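Local coordinates for protein NRPS (Penicillium fellutanum, PDB 6NKI) that belongs to the nonribosomal peptide synthetase machinery and binds NADPH dihydro-nicotinamide-adenine-dinucleotide phosphate in a Rossmann-type domain, at residues T147-I150 with L151-L154. Sequence-based numbering, arbitrary orientation.
Sequences TFDI and LQCL
L151, Q152 and L154 each donate their backbone N-H to the carbonyl four residues earlier, on T147, F148 and I150, the i to i+4 ladder of an alpha-helix; the bond from Q152 N to F148 O is 3.3 Å long and nearly straight at 176°, whereas that from C153 N to D149 O is weak. On the partly exposed side F148 and Q152 meet one turn apart. A chi1 of -178° sets CG of F148 beside its own carbonyl carbon, where the ring offers an apolar surface to Q152 NE2, which approaches CE2 obliquely, ring and amide planes 60° apart. A long glutamine suits this place, its methylenes passing F148 O as they run back along the helix. D149 and Q152 point the same way, with acceptors OD1 and OE1 3.8 Å apart and not bonded; a weak hydrogen bond from H95 N to OD2 gives the buried carboxylate a partner. The other side is apolar: I150 CG2 approaches L154 CD1 at 4.3 Å, and both branched residues pack over neighbouring strands 122-125 and 162-166, touching I123 and L163. L151 reaches L163 as well as L213 and F217 of helix 202-220. The hydroxyl of buried T147 is hydrogen-bonded to N143 O, one turn back, and to S210 OG of helix 202-220, which lets a polar residue sit in this interface. Helix 136-156 thus forms the beta-alpha-beta crossover between parallel strands 122-125 and 162-166, the repeating element of the Rossmann fold.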
loop_
_atom_site.group_PDB
_atom_site.type_symbol
_atom_site.label_atom_id
_atom_site.label_comp_id
_atom_site.label_asym_id
_atom_site.label_seq_id
_atom_site.Cartn_x
_atom_site.Cartn_y
_atom_site.Cartn_z
ATOM N N THR A 147 4.597 -3.548 30.571
ATOM C CA THR A 147 5.474 -2.528 30.004
ATOM C C THR A 147 6.562 -2.149 31.000
ATOM O O THR A 147 7.739 -2.019 30.638
ATOM C CB THR A 147 4.652 -1.297 29.574
ATOM O OG1 THR A 147 3.610 -1.679 28.652
ATOM C CG2 THR A 147 5.539 -0.243 28.895
ATOM N N PHE A 148 6.181 -1.985 32.270
ATOM C CA PHE A 148 7.141 -1.701 33.332
ATOM C C PHE A 148 8.162 -2.822 33.455
ATOM O O PHE A 148 9.371 -2.576 33.536
ATOM C CB PHE A 148 6.390 -1.501 34.649
ATOM C CG PHE A 148 7.278 -1.152 35.823
ATOM C CD1 PHE A 148 7.758 0.142 35.992
ATOM C CD2 PHE A 148 7.624 -2.119 36.758
ATOM C CE1 PHE A 148 8.564 0.458 37.058
ATOM C CE2 PHE A 148 8.430 -1.805 37.828
ATOM C CZ PHE A 148 8.902 -0.517 37.978
ATOM N N ASP A 149 7.687 -4.069 33.482
ATOM C CA ASP A 149 8.601 -5.204 33.513
ATOM C C ASP A 149 9.588 -5.145 32.349
ATOM O O ASP A 149 10.766 -5.489 32.510
ATOM C CB ASP A 149 7.799 -6.512 33.482
ATOM C CG ASP A 149 6.978 -6.740 34.750
ATOM O OD1 ASP A 149 7.424 -6.321 35.841
ATOM O OD2 ASP A 149 5.875 -7.330 34.643
ATOM N N ILE A 150 9.119 -4.670 31.176
ATOM C CA ILE A 150 9.895 -4.695 29.929
ATOM C C ILE A 150 11.059 -3.702 29.960
ATOM O O ILE A 150 12.165 -4.021 29.502
ATOM C CB ILE A 150 8.963 -4.468 28.708
ATOM C CG1 ILE A 150 8.341 -5.776 28.218
ATOM C CG2 ILE A 150 9.657 -3.772 27.539
ATOM C CD1 ILE A 150 7.234 -5.552 27.295
ATOM N N LEU A 151 10.838 -2.485 30.466
ATOM C CA LEU A 151 11.967 -1.563 30.594
ATOM C C LEU A 151 12.985 -2.064 31.615
ATOM O O LEU A 151 14.194 -1.879 31.432
ATOM C CB LEU A 151 11.494 -0.163 30.975
ATOM C CG LEU A 151 10.607 0.543 29.963
ATOM C CD1 LEU A 151 10.413 1.954 30.481
ATOM C CD2 LEU A 151 11.218 0.499 28.551
ATOM N N GLN A 152 12.520 -2.680 32.704
ATOM C CA GLN A 152 13.442 -3.386 33.585
ATOM C C GLN A 152 14.317 -4.333 32.792
ATOM O O GLN A 152 15.515 -4.469 33.062
ATOM C CB GLN A 152 12.684 -4.189 34.640
ATOM C CG GLN A 152 12.038 -3.410 35.765
ATOM C CD GLN A 152 11.267 -4.328 36.686
ATOM O OE1 GLN A 152 11.091 -5.516 36.398
ATOM N NE2 GLN A 152 10.821 -3.792 37.812
ATOM N N CYS A 153 13.733 -4.981 31.798
ATOM C CA CYS A 153 14.425 -6.060 31.117
ATOM C C CYS A 153 15.506 -5.512 30.186
ATOM O O CYS A 153 16.628 -6.037 30.150
ATOM C CB CYS A 153 13.393 -6.900 30.362
ATOM S SG CYS A 153 13.885 -8.574 29.924
ATOM N N LEU A 154 15.193 -4.449 29.432
ATOM C CA LEU A 154 16.221 -3.767 28.643
ATOM C C LEU A 154 17.381 -3.313 29.528
ATOM O O LEU A 154 18.553 -3.535 29.199
ATOM C CB LEU A 154 15.618 -2.570 27.886
ATOM C CG LEU A 154 15.022 -2.667 26.467
ATOM C CD1 LEU A 154 13.763 -3.525 26.400
ATOM C CD2 LEU A 154 14.719 -1.270 25.901
#